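PDB 3C8T: fumarate lyase from Mesorhizobium sp., which belongs to the fumarate lyase superfamily of largely helical enzymes, here built as a four-chain assembly. Local coordinates for residues T103-M108 / G316-E321; I107-T112 / S226-V231; Q115-L120 / L215-P220. All coordinates share one frame; numbering follows the deposited sequence.

In the fold
Helix 104-140 supplies the first segment of all three contacts. Contact 1 takes its first residues, contact 2 overlaps it at Ile107 and Met108, and contact 3 lies farther along the helix. The partners come in reverse order: residues 215-220 lead out of helix 204-215, residues 226-231 lead into helix 229-255, and residues 316-321 lie in the first turns of helix 315-344. Centres of contacts 1 and 2 are about 7 Å apart, and those of 2 and 3 about 10 Å. Contacts 1 and 2 are joined by the salt bridge between Glu321 and Arg228, whereas contacts 2 and 3 meet through Thr110 packing against Leu215. One helix thus ties together regions far apart in sequence.

Contact 1: residues T103-M108 / G316-E321; sequences TTQDIM and GPWHLE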
ATOM      1  N   THR A 103      24.448 -23.495  -0.398  1.00 32.18           N
ATOM      2  CA  THR A 103      24.413 -22.307   0.432  1.00 30.63           C
ATOM      3  C   THR A 103      23.099 -22.312   1.268  1.00 31.01           C
ATOM      4  O   THR A 103      22.136 -23.058   0.984  1.00 30.74           O
ATOM      5  CB  THR A 103      24.582 -20.984  -0.386  1.00 31.27           C
ATOM      6  OG1 THR A 103      24.804 -19.880   0.515  1.00 31.20           O
ATOM      7  CG2 THR A 103      23.326 -20.660  -1.229  1.00 28.94           C
ATOM      8  N   THR A 104      23.080 -21.488   2.305  1.00 30.28           N
ATOM      9  CA  THR A 104      21.924 -21.310   3.182  1.00 30.43           C
ATOM     10  C   THR A 104      20.598 -20.999   2.448  1.00 30.07           C
ATOM     11  O   THR A 104      19.588 -21.692   2.677  1.00 30.25           O
ATOM     12  CB  THR A 104      22.258 -20.255   4.262  1.00 30.59           C
ATOM     13  OG1 THR A 104      23.256 -20.816   5.105  1.00 31.18           O
ATOM     14  CG2 THR A 104      21.026 -19.891   5.107  1.00 29.90           C
ATOM     15  N   GLN A 105      20.601 -20.001   1.556  1.00 28.99           N
ATOM     16  CA  GLN A 105      19.365 -19.698   0.789  1.00 28.89           C
ATOM     17  C   GLN A 105      18.841 -20.841  -0.103  1.00 29.19           C
ATOM     18  O   GLN A 105      17.619 -20.916  -0.415  1.00 29.14           O
ATOM     19  CB  GLN A 105      19.518 -18.421  -0.038  1.00 28.84           C
ATOM     20  CG  GLN A 105      18.184 -17.778  -0.376  1.00 27.82           C
ATOM     21  CD  GLN A 105      18.308 -16.595  -1.327  1.00 26.99           C
ATOM     22  OE1 GLN A 105      19.419 -16.195  -1.704  1.00 26.04           O
ATOM     23  NE2 GLN A 105      17.168 -16.038  -1.728  1.00 22.56           N
ATOM     24  N   ASP A 106      19.733 -21.734  -0.520  1.00 29.02           N
ATOM     25  CA  ASP A 106      19.281 -22.926  -1.248  1.00 29.85           C
ATOM     26  C   ASP A 106      18.351 -23.757  -0.369  1.00 29.14           C
ATOM     27  O   ASP A 106      17.275 -24.140  -0.781  1.00 29.43           O
ATOM     28  CB  ASP A 106      20.450 -23.794  -1.669  1.00 29.33           C
ATOM     29  CG  ASP A 106      21.290 -23.161  -2.724  1.00 32.56           C
ATOM     30  OD1 ASP A 106      20.816 -22.244  -3.435  1.00 36.65           O
ATOM     31  OD2 ASP A 106      22.443 -23.604  -2.862  1.00 32.38           O
ATOM     32  N   ILE A 107      18.791 -24.029   0.856  1.00 30.20           N
ATOM     33  CA  ILE A 107      18.046 -24.898   1.758  1.00 29.25           C
ATOM     34  C   ILE A 107      16.774 -24.217   2.225  1.00 29.10           C
ATOM     35  O   ILE A 107      15.706 -24.869   2.272  1.00 29.44           O
ATOM     36  CB  ILE A 107      18.880 -25.358   2.989  1.00 29.24           C
ATOM     37  CG1 ILE A 107      20.246 -25.936   2.576  1.00 30.68           C
ATOM     38  CG2 ILE A 107      18.094 -26.398   3.806  1.00 29.34           C
ATOM     39  CD1 ILE A 107      20.220 -27.113   1.563  1.00 28.19           C
ATOM     40  N   MET A 108      16.885 -22.917   2.543  1.00 28.46           N
ATOM     41  CA  MET A 108      15.731 -22.104   3.006  1.00 28.00           C
ATOM     42  C   MET A 108      14.683 -21.836   1.918  1.00 28.58           C
ATOM     43  O   MET A 108      13.488 -21.923   2.202  1.00 28.67           O
ATOM     44  CB  MET A 108      16.210 -20.793   3.630  1.00 28.49           C
ATOM     45  CG  MET A 108      17.020 -20.985   4.921  1.00 28.44           C
ATOM     46  SD  MET A 108      17.568 -19.451   5.768  1.00 27.01           S
ATOM     47  CE  MET A 108      15.966 -18.974   6.452  1.00 29.99           C
ATOM     48  N   GLY A 316      17.832  -7.507   3.118  1.00 29.23           N
ATOM     49  CA  GLY A 316      16.657  -6.646   3.345  1.00 29.32           C
ATOM     50  C   GLY A 316      15.422  -7.135   2.591  1.00 29.51           C
ATOM     51  O   GLY A 316      14.432  -7.555   3.211  1.00 28.84           O
ATOM     52  N   PRO A 317      15.467  -7.098   1.228  1.00 29.84           N
ATOM     53  CA  PRO A 317      14.327  -7.587   0.453  1.00 29.67           C
ATOM     54  C   PRO A 317      13.928  -9.019   0.840  1.00 29.45           C
ATOM     55  O   PRO A 317      12.733  -9.335   0.879  1.00 29.24           O
ATOM     56  CB  PRO A 317      14.862  -7.578  -0.995  1.00 30.26           C
ATOM     57  CG  PRO A 317      15.870  -6.470  -1.000  1.00 30.97           C
ATOM     58  CD  PRO A 317      16.552  -6.619   0.349  1.00 29.06           C
ATOM     59  N   TRP A 318      14.912  -9.875   1.082  1.00 28.96           N
ATOM     60  CA  TRP A 318      14.626 -11.294   1.336  1.00 29.61           C
ATOM     61  C   TRP A 318      13.874 -11.461   2.665  1.00 28.69           C
ATOM     62  O   TRP A 318      12.923 -12.229   2.769  1.00 27.76           O
ATOM     63  CB  TRP A 318      15.926 -12.110   1.274  1.00 29.82           C
ATOM     64  CG  TRP A 318      15.787 -13.579   1.589  1.00 32.47           C
ATOM     65  CD1 TRP A 318      14.683 -14.407   1.321  1.00 32.69           C
ATOM     66  CD2 TRP A 318      16.786 -14.428   2.168  1.00 30.66           C
ATOM     67  NE1 TRP A 318      14.957 -15.691   1.729  1.00 33.09           N
ATOM     68  CE2 TRP A 318      16.229 -15.739   2.252  1.00 31.27           C
ATOM     69  CE3 TRP A 318      18.100 -14.217   2.604  1.00 32.85           C
ATOM     70  CZ2 TRP A 318      16.932 -16.822   2.781  1.00 31.04           C
ATOM     71  CZ3 TRP A 318      18.815 -15.306   3.141  1.00 33.89           C
ATOM     72  CH2 TRP A 318      18.224 -16.595   3.221  1.00 32.96           C
ATOM     73  N   HIS A 319      14.274 -10.675   3.654  1.00 29.01           N
ATOM     74  CA  HIS A 319      13.636 -10.658   4.960  1.00 29.07           C
ATOM     75  C   HIS A 319      12.131 -10.376   4.859  1.00 29.00           C
ATOM     76  O   HIS A 319      11.341 -10.888   5.648  1.00 28.25           O
ATOM     77  CB  HIS A 319      14.294  -9.600   5.836  1.00 28.59           C
ATOM     78  CG  HIS A 319      14.047  -9.807   7.294  1.00 31.27           C
ATOM     79  ND1 HIS A 319      15.045 -10.170   8.170  1.00 32.22           N
ATOM     80  CD2 HIS A 319      12.904  -9.759   8.022  1.00 30.76           C
ATOM     81  CE1 HIS A 319      14.531 -10.307   9.382  1.00 33.12           C
ATOM     82  NE2 HIS A 319      13.231 -10.072   9.316  1.00 31.30           N
ATOM     83  N   LEU A 320      11.746  -9.572   3.870  1.00 29.26           N
ATOM     84  CA  LEU A 320      10.344  -9.242   3.638  1.00 29.52           C
ATOM     85  C   LEU A 320       9.448 -10.421   3.294  1.00 30.01           C
ATOM     86  O   LEU A 320       8.297 -10.433   3.716  1.00 29.31           O
ATOM     87  CB  LEU A 320      10.195  -8.129   2.591  1.00 30.70           C
ATOM     88  CG  LEU A 320      10.423  -6.663   2.970  1.00 30.89           C
ATOM     89  CD1 LEU A 320      10.119  -5.834   1.702  1.00 31.12           C
ATOM     90  CD2 LEU A 320       9.445  -6.293   4.166  1.00 31.10           C
ATOM     91  N   GLU A 321       9.964 -11.403   2.536  1.00 30.00           N
ATOM     92  CA  GLU A 321       9.261 -12.675   2.280  1.00 30.19           C
ATOM     93  C   GLU A 321       8.905 -13.470   3.525  1.00 29.59           C
ATOM     94  O   GLU A 321       7.926 -14.224   3.507  1.00 28.54           O
ATOM     95  CB  GLU A 321      10.080 -13.589   1.338  1.00 29.23           C
ATOM     96  CG  GLU A 321      10.693 -12.801   0.186  1.00 31.23           C
ATOM     97  CD  GLU A 321      11.134 -13.668  -0.997  1.00 32.39           C
ATOM     98  OE1 GLU A 321      11.073 -14.911  -0.895  1.00 37.20           O
ATOM     99  OE2 GLU A 321      11.517 -13.094  -2.041  1.00 32.93           O
TER
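Trp318 makes a buried aromatic contact with Gln105 and Met108, joining the start of helix 104-140 to the first turns of helix 315-344. The two backbones stay well apart, with Gln105 CA and Trp318 CA 9.7 Å from each other, and no hydrogen bond runs between the segments; the indole bridges the gap. CG of Trp318 is anti to the backbone N (chi1 177°), which sends the ring out from its helix with the six-membered part leading. Gln105 comes over one face of that part. Its CG sits 3.9 Å from the centroid of the Trp318 six-membered ring, a CH-pi contact displaced toward the rim, and the closest approach is 3.5 Å from Gln105 CG to Trp318 CZ2. Beyond CG the glutamine chain runs extended, past the indole in the opposite direction, and its amide plane is turned 34° from the ring. The amide is engaged elsewhere: OE1 accepts from Arg313 and NE2 gives a bond to the carbonyl of His225, two anchors that should fix its rotation and hold the methylene against the ring. Met108 crosses the indole at about a right angle. Its sulfur makes a Met-aromatic contact from an oblique position, with Met108 SD 3.9 Å from Trp318 CH2 and 5.0 Å from the centroid of the six-membered ring. Thus the leading end of the indole meets a methylene and a thioether, while the polar end of the glutamine is held by other parts of the chain. Trp322, one turn further on, meets Trp318 edge-to-face. Around the pair, Met108 also packs on Phe26 of helix 23-43, on Ile80 of helix 80-91 and on Tyr8 of the second subunit, while Leu320 and Glu321 lie against helix 284-306.

Contact 2: residues I107-T112 / S226-V231; sequences IMDTAT and SARDAV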
ATOM      1  N   ILE A 107      18.791 -24.029   0.856  1.00 30.20           N
ATOM      2  CA  ILE A 107      18.046 -24.898   1.758  1.00 29.25           C
ATOM      3  C   ILE A 107      16.774 -24.217   2.225  1.00 29.10           C
ATOM      4  O   ILE A 107      15.706 -24.869   2.272  1.00 29.44           O
ATOM      5  CB  ILE A 107      18.880 -25.358   2.989  1.00 29.24           C
ATOM      6  CG1 ILE A 107      20.246 -25.936   2.576  1.00 30.68           C
ATOM      7  CG2 ILE A 107      18.094 -26.398   3.806  1.00 29.34           C
ATOM      8  CD1 ILE A 107      20.220 -27.113   1.563  1.00 28.19           C
ATOM      9  N   MET A 108      16.885 -22.917   2.543  1.00 28.46           N
ATOM     10  CA  MET A 108      15.731 -22.104   3.006  1.00 28.00           C
ATOM     11  C   MET A 108      14.683 -21.836   1.918  1.00 28.58           C
ATOM     12  O   MET A 108      13.488 -21.923   2.202  1.00 28.67           O
ATOM     13  CB  MET A 108      16.210 -20.793   3.630  1.00 28.49           C
ATOM     14  CG  MET A 108      17.020 -20.985   4.921  1.00 28.44           C
ATOM     15  SD  MET A 108      17.568 -19.451   5.768  1.00 27.01           S
ATOM     16  CE  MET A 108      15.966 -18.974   6.452  1.00 29.99           C
ATOM     17  N   ASP A 109      15.124 -21.563   0.680  1.00 28.03           N
ATOM     18  CA  ASP A 109      14.221 -21.411  -0.463  1.00 28.09           C
ATOM     19  C   ASP A 109      13.505 -22.713  -0.784  1.00 28.09           C
ATOM     20  O   ASP A 109      12.283 -22.759  -0.986  1.00 27.92           O
ATOM     21  CB  ASP A 109      15.011 -21.009  -1.716  1.00 28.30           C
ATOM     22  CG  ASP A 109      15.140 -19.483  -1.901  1.00 29.83           C
ATOM     23  OD1 ASP A 109      14.619 -18.708  -1.088  1.00 29.49           O
ATOM     24  OD2 ASP A 109      15.766 -19.063  -2.897  1.00 31.66           O
ATOM     25  N   THR A 110      14.277 -23.784  -0.827  1.00 28.43           N
ATOM     26  CA  THR A 110      13.724 -25.107  -1.147  1.00 27.23           C
ATOM     27  C   THR A 110      12.778 -25.617  -0.086  1.00 26.95           C
ATOM     28  O   THR A 110      11.704 -26.106  -0.420  1.00 27.61           O
ATOM     29  CB  THR A 110      14.829 -26.150  -1.418  1.00 28.00           C
ATOM     30  OG1 THR A 110      15.601 -25.748  -2.559  1.00 27.51           O
ATOM     31  CG2 THR A 110      14.179 -27.519  -1.703  1.00 26.14           C
ATOM     32  N   ALA A 111      13.145 -25.512   1.187  1.00 27.33           N
ATOM     33  CA  ALA A 111      12.206 -25.849   2.280  1.00 27.44           C
ATOM     34  C   ALA A 111      10.931 -25.016   2.246  1.00 28.09           C
ATOM     35  O   ALA A 111       9.846 -25.525   2.535  1.00 27.49           O
ATOM     36  CB  ALA A 111      12.876 -25.700   3.647  1.00 27.90           C
ATOM     37  N   THR A 112      11.077 -23.717   1.941  1.00 29.16           N
ATOM     38  CA  THR A 112       9.919 -22.825   1.717  1.00 29.24           C
ATOM     39  C   THR A 112       9.043 -23.341   0.599  1.00 29.36           C
ATOM     40  O   THR A 112       7.817 -23.384   0.743  1.00 29.49           O
ATOM     41  CB  THR A 112      10.352 -21.355   1.469  1.00 30.19           C
ATOM     42  OG1 THR A 112      11.072 -20.901   2.618  1.00 29.21           O
ATOM     43  CG2 THR A 112       9.161 -20.415   1.216  1.00 31.44           C
ATOM     44  N   SER A 226      17.603 -14.268  -6.448  1.00 26.88           N
ATOM     45  CA  SER A 226      17.235 -12.854  -6.608  1.00 27.70           C
ATOM     46  C   SER A 226      16.171 -12.561  -7.683  1.00 27.12           C
ATOM     47  O   SER A 226      15.908 -11.401  -7.979  1.00 27.61           O
ATOM     48  CB  SER A 226      18.487 -12.024  -6.871  1.00 27.60           C
ATOM     49  OG  SER A 226      18.985 -12.316  -8.155  1.00 29.71           O
ATOM     50  N   ALA A 227      15.557 -13.611  -8.226  1.00 26.81           N
ATOM     51  CA  ALA A 227      14.425 -13.525  -9.182  1.00 26.77           C
ATOM     52  C   ALA A 227      13.169 -14.106  -8.511  1.00 26.72           C
ATOM     53  O   ALA A 227      12.875 -15.316  -8.612  1.00 26.06           O
ATOM     54  CB  ALA A 227      14.762 -14.300 -10.507  1.00 27.11           C
ATOM     55  N   ARG A 228      12.418 -13.237  -7.829  1.00 26.63           N
ATOM     56  CA  ARG A 228      11.411 -13.675  -6.828  1.00 27.47           C
ATOM     57  C   ARG A 228       9.964 -13.639  -7.343  1.00 27.51           C
ATOM     58  O   ARG A 228       9.023 -13.648  -6.537  1.00 27.63           O
ATOM     59  CB  ARG A 228      11.528 -12.780  -5.554  1.00 27.17           C
ATOM     60  CG  ARG A 228      12.979 -12.657  -4.980  1.00 28.08           C
ATOM     61  CD  ARG A 228      13.629 -14.035  -4.731  1.00 26.84           C
ATOM     62  NE  ARG A 228      13.091 -14.741  -3.560  1.00 25.88           N
ATOM     63  CZ  ARG A 228      13.515 -15.925  -3.125  1.00 24.27           C
ATOM     64  NH1 ARG A 228      14.474 -16.591  -3.796  1.00 21.02           N
ATOM     65  NH2 ARG A 228      12.988 -16.438  -2.000  1.00 21.91           N
ATOM     66  N   ASP A 229       9.793 -13.569  -8.664  1.00 26.30           N
ATOM     67  CA  ASP A 229       8.489 -13.352  -9.267  1.00 26.96           C
ATOM     68  C   ASP A 229       7.499 -14.499  -9.057  1.00 27.32           C
ATOM     69  O   ASP A 229       6.299 -14.269  -8.970  1.00 26.33           O
ATOM     70  CB  ASP A 229       8.622 -13.022 -10.761  1.00 26.50           C
ATOM     71  CG  ASP A 229       9.488 -14.052 -11.517  1.00 27.77           C
ATOM     72  OD1 ASP A 229      10.721 -14.094 -11.307  1.00 29.37           O
ATOM     73  OD2 ASP A 229       8.935 -14.824 -12.313  1.00 27.44           O
ATOM     74  N   ALA A 230       7.991 -15.734  -9.008  1.00 27.25           N
ATOM     75  CA  ALA A 230       7.076 -16.844  -8.824  1.00 27.18           C
ATOM     76  C   ALA A 230       6.554 -16.888  -7.406  1.00 27.53           C
ATOM     77  O   ALA A 230       5.400 -17.297  -7.171  1.00 26.71           O
ATOM     78  CB  ALA A 230       7.716 -18.147  -9.204  1.00 26.95           C
ATOM     79  N   VAL A 231       7.376 -16.443  -6.450  1.00 27.59           N
ATOM     80  CA  VAL A 231       6.887 -16.328  -5.070  1.00 27.95           C
ATOM     81  C   VAL A 231       5.944 -15.123  -4.895  1.00 26.69           C
ATOM     82  O   VAL A 231       4.898 -15.236  -4.251  1.00 26.79           O
ATOM     83  CB  VAL A 231       8.050 -16.233  -4.034  1.00 29.81           C
ATOM     84  CG1 VAL A 231       7.467 -16.124  -2.584  1.00 28.30           C
ATOM     85  CG2 VAL A 231       9.051 -17.438  -4.201  1.00 29.65           C
TER
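The guanidinium of Arg228 and the carboxylate of Asp109 meet at their edges, with the carboxylate carbon in the guanidinium plane and the two groups turned 28° from each other. Neither covers a face of the other. Arg228 grips the aspartate end-on with two nitrogens, each taking a different oxygen. NH1 of Arg228 lies 2.9 Å from OD2 of Asp109, in a nearly straight bond of 168° that arrives on the syn side of the carboxylate, though well out of its plane. The companion bond, from Arg228 NH2 to Asp109 OD1, is also 2.9 Å long but bends to 156° and reaches its oxygen from above the carboxylate plane. Both acceptors stay near the guanidinium plane, so the twist is felt at the carboxylate end. Arg228 is the N-cap residue of helix 229-255, and its chain bends twice, at chi2 and chi3, before the guanidinium reaches helix 104-140. Within that helix, Thr112 folds its hydroxyl back to Met108: OG1 of Thr112 is 2.7 Å from O of Met108. That carbonyl also receives the Thr112 amide, and the two donors come from opposite faces of its plane. Glu321 is a second carboxylate partner of Arg228, bridged to NH2, and NH1 also gives a bond to the carbonyl of Trp224. Glu189 lies close to Asp109 as a like charge. The buried arginine therefore probably offsets the charge of the acids gathered round it, and its paired bonds to Asp109 together with the bridge to Glu321 link helix 104-140 to helix 315-344 through the start of helix 229-255.

Contact 3: residues Q115-L120 / L215-P220; sequences QIRDGL and LNLGVP
Arg117 reaches from helix 104-140 to the chain that leaves helix 204-215, and its guanidinium is held at the edge by two successive backbone carbonyls. The tight part is the bond from Arg117 NH2 to Leu215 O, 3.0 Å long and 162° at the hydrogen. It comes in nearly along the C=O axis, with the oxygen close to the guanidinium plane. NH1 of Arg117 is closer still to its carbonyl, 2.7 Å from Asn216 O, yet that bond is bent to 127° and counts as weak. Over one face of the guanidinium lies a methyl group, with Leu217 CD2 3.7 Å from Arg117 NH1 and shifted toward the rim. The arginine chain sets out on the side away from its own amide nitrogen and then bends at chi3 (62°), which turns the guanidinium to the carbonyls. Toward solvent the contact is looser. Asn216 is exposed and its amide merely passes near the arginine: Asn216 ND2 is 3.7 Å from Arg117 NH1, with no hydrogen bond between them. Leu215, by contrast, is buried, its side chain packing on helix 23-43 and on Thr110, while Leu217 leans on Val113 and Leu114. The carbonyls are presented where helix 204-215 stops. Asn216 has left helical geometry with positive phi, closing a Schellman motif. The end of a helix tends to gather partial negative charge, so the positive guanidinium beside it probably gains from the helix dipole in addition to the bonds. Arg117 thus ties the end of helix 204-215 to helix 104-140 through main-chain oxygens, without an acidic side chain of either segment.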
ATOM      1  N   GLN A 115       6.900 -26.235   1.814  1.00 29.33           N
ATOM      2  CA  GLN A 115       5.757 -25.743   2.558  1.00 30.05           C
ATOM      3  C   GLN A 115       4.698 -25.141   1.618  1.00 29.77           C
ATOM      4  O   GLN A 115       3.515 -25.457   1.738  1.00 31.40           O
ATOM      5  CB  GLN A 115       6.246 -24.701   3.538  1.00 30.83           C
ATOM      6  CG  GLN A 115       7.091 -25.258   4.724  1.00 31.13           C
ATOM      7  CD  GLN A 115       7.663 -24.120   5.563  1.00 31.19           C
ATOM      8  OE1 GLN A 115       8.168 -23.146   5.026  1.00 32.51           O
ATOM      9  NE2 GLN A 115       7.543 -24.220   6.878  1.00 35.27           N
ATOM     10  N   ILE A 116       5.107 -24.267   0.697  1.00 29.02           N
ATOM     11  CA  ILE A 116       4.188 -23.722  -0.336  1.00 28.55           C
ATOM     12  C   ILE A 116       3.385 -24.819  -1.089  1.00 30.85           C
ATOM     13  O   ILE A 116       2.198 -24.627  -1.381  1.00 32.18           O
ATOM     14  CB  ILE A 116       4.930 -22.766  -1.332  1.00 28.61           C
ATOM     15  CG1 ILE A 116       5.456 -21.498  -0.578  1.00 27.32           C
ATOM     16  CG2 ILE A 116       4.025 -22.300  -2.449  1.00 22.36           C
ATOM     17  CD1 ILE A 116       6.370 -20.580  -1.421  1.00 27.29           C
ATOM     18  N   ARG A 117       4.022 -25.953  -1.408  1.00 30.19           N
ATOM     19  CA  ARG A 117       3.296 -27.087  -1.963  1.00 30.96           C
ATOM     20  C   ARG A 117       2.147 -27.545  -1.051  1.00 31.72           C
ATOM     21  O   ARG A 117       1.002 -27.726  -1.508  1.00 30.97           O
ATOM     22  CB  ARG A 117       4.231 -28.257  -2.260  1.00 30.06           C
ATOM     23  CG  ARG A 117       3.488 -29.371  -2.966  1.00 32.57           C
ATOM     24  CD  ARG A 117       4.390 -30.210  -3.823  1.00 33.94           C
ATOM     25  NE  ARG A 117       5.408 -30.853  -3.009  1.00 36.34           N
ATOM     26  CZ  ARG A 117       6.375 -31.608  -3.513  1.00 36.69           C
ATOM     27  NH1 ARG A 117       6.436 -31.806  -4.819  1.00 38.87           N
ATOM     28  NH2 ARG A 117       7.278 -32.139  -2.709  1.00 38.66           N
ATOM     29  N   ASP A 118       2.451 -27.759   0.234  1.00 32.28           N
ATOM     30  CA  ASP A 118       1.390 -28.066   1.209  1.00 33.27           C
ATOM     31  C   ASP A 118       0.403 -26.892   1.386  1.00 32.04           C
ATOM     32  O   ASP A 118      -0.784 -27.109   1.470  1.00 30.61           O
ATOM     33  CB  ASP A 118       1.976 -28.462   2.576  1.00 33.59           C
ATOM     34  CG  ASP A 118       2.864 -29.726   2.512  1.00 39.16           C
ATOM     35  OD1 ASP A 118       2.900 -30.402   1.446  1.00 43.01           O
ATOM     36  OD2 ASP A 118       3.535 -30.036   3.538  1.00 40.72           O
ATOM     37  N   GLY A 119       0.916 -25.660   1.487  1.00 31.66           N
ATOM     38  CA  GLY A 119       0.059 -24.461   1.580  1.00 30.99           C
ATOM     39  C   GLY A 119      -0.938 -24.359   0.418  1.00 30.85           C
ATOM     40  O   GLY A 119      -2.102 -24.047   0.612  1.00 31.11           O
ATOM     41  N   LEU A 120      -0.473 -24.614  -0.791  1.00 30.62           N
ATOM     42  CA  LEU A 120      -1.324 -24.504  -1.953  1.00 31.12           C
ATOM     43  C   LEU A 120      -2.366 -25.641  -2.014  1.00 30.89           C
ATOM     44  O   LEU A 120      -3.455 -25.429  -2.547  1.00 30.99           O
ATOM     45  CB  LEU A 120      -0.488 -24.446  -3.252  1.00 31.14           C
ATOM     46  CG  LEU A 120       0.128 -23.086  -3.618  1.00 31.34           C
ATOM     47  CD1 LEU A 120       0.973 -23.288  -4.860  1.00 31.81           C
ATOM     48  CD2 LEU A 120      -0.940 -22.023  -3.879  1.00 27.85           C
ATOM     49  N   LEU A 215      12.886 -34.609  -4.710  1.00 36.24           N
ATOM     50  CA  LEU A 215      11.892 -33.916  -3.906  1.00 36.33           C
ATOM     51  C   LEU A 215      10.581 -33.810  -4.650  1.00 36.71           C
ATOM     52  O   LEU A 215       9.604 -33.302  -4.117  1.00 37.70           O
ATOM     53  CB  LEU A 215      12.376 -32.508  -3.574  1.00 35.93           C
ATOM     54  CG  LEU A 215      13.573 -32.430  -2.644  1.00 34.15           C
ATOM     55  CD1 LEU A 215      14.073 -30.990  -2.550  1.00 31.41           C
ATOM     56  CD2 LEU A 215      13.195 -32.989  -1.284  1.00 33.26           C
ATOM     57  N   ASN A 216      10.580 -34.248  -5.903  1.00 36.61           N
ATOM     58  CA  ASN A 216       9.412 -34.109  -6.752  1.00 36.66           C
ATOM     59  C   ASN A 216       9.048 -32.642  -7.044  1.00 35.58           C
ATOM     60  O   ASN A 216       7.888 -32.291  -7.015  1.00 35.42           O
ATOM     61  CB  ASN A 216       8.234 -34.875  -6.131  1.00 37.84           C
ATOM     62  CG  ASN A 216       7.053 -35.000  -7.074  1.00 40.87           C
ATOM     63  OD1 ASN A 216       7.207 -34.987  -8.298  1.00 42.64           O
ATOM     64  ND2 ASN A 216       5.851 -35.094  -6.500  1.00 43.73           N
ATOM     65  N   LEU A 217      10.042 -31.812  -7.372  1.00 34.08           N
ATOM     66  CA  LEU A 217       9.821 -30.406  -7.729  1.00 32.64           C
ATOM     67  C   LEU A 217      10.238 -30.174  -9.177  1.00 32.62           C
ATOM     68  O   LEU A 217      10.981 -30.997  -9.756  1.00 32.03           O
ATOM     69  CB  LEU A 217      10.627 -29.493  -6.785  1.00 32.30           C
ATOM     70  CG  LEU A 217      10.159 -29.492  -5.324  1.00 31.81           C
ATOM     71  CD1 LEU A 217      11.176 -28.843  -4.416  1.00 30.69           C
ATOM     72  CD2 LEU A 217       8.713 -28.847  -5.138  1.00 33.21           C
ATOM     73  N   GLY A 218       9.797 -29.070  -9.785  1.00 30.81           N
ATOM     74  CA  GLY A 218      10.354 -28.742 -11.122  1.00 30.45           C
ATOM     75  C   GLY A 218      11.821 -28.298 -10.963  1.00 30.80           C
ATOM     76  O   GLY A 218      12.318 -28.148  -9.842  1.00 29.44           O
ATOM     77  N   VAL A 219      12.487 -28.084 -12.092  1.00 30.76           N
ATOM     78  CA  VAL A 219      13.815 -27.520 -12.184  1.00 30.41           C
ATOM     79  C   VAL A 219      13.658 -26.082 -12.692  1.00 31.14           C
ATOM     80  O   VAL A 219      13.019 -25.864 -13.714  1.00 31.96           O
ATOM     81  CB  VAL A 219      14.698 -28.332 -13.195  1.00 31.88           C
ATOM     82  CG1 VAL A 219      16.111 -27.725 -13.371  1.00 29.87           C
ATOM     83  CG2 VAL A 219      14.808 -29.834 -12.789  1.00 28.19           C
ATOM     84  N   PRO A 220      14.230 -25.087 -11.980  1.00 30.33           N
ATOM     85  CA  PRO A 220      14.159 -23.704 -12.460  1.00 29.94           C
ATOM     86  C   PRO A 220      14.966 -23.525 -13.737  1.00 30.30           C
ATOM     87  O   PRO A 220      15.920 -24.297 -14.005  1.00 30.95           O
ATOM     88  CB  PRO A 220      14.843 -22.922 -11.330  1.00 29.25           C
ATOM     89  CG  PRO A 220      15.842 -23.882 -10.750  1.00 27.15           C
ATOM     90  CD  PRO A 220      15.013 -25.177 -10.731  1.00 30.24           C
TER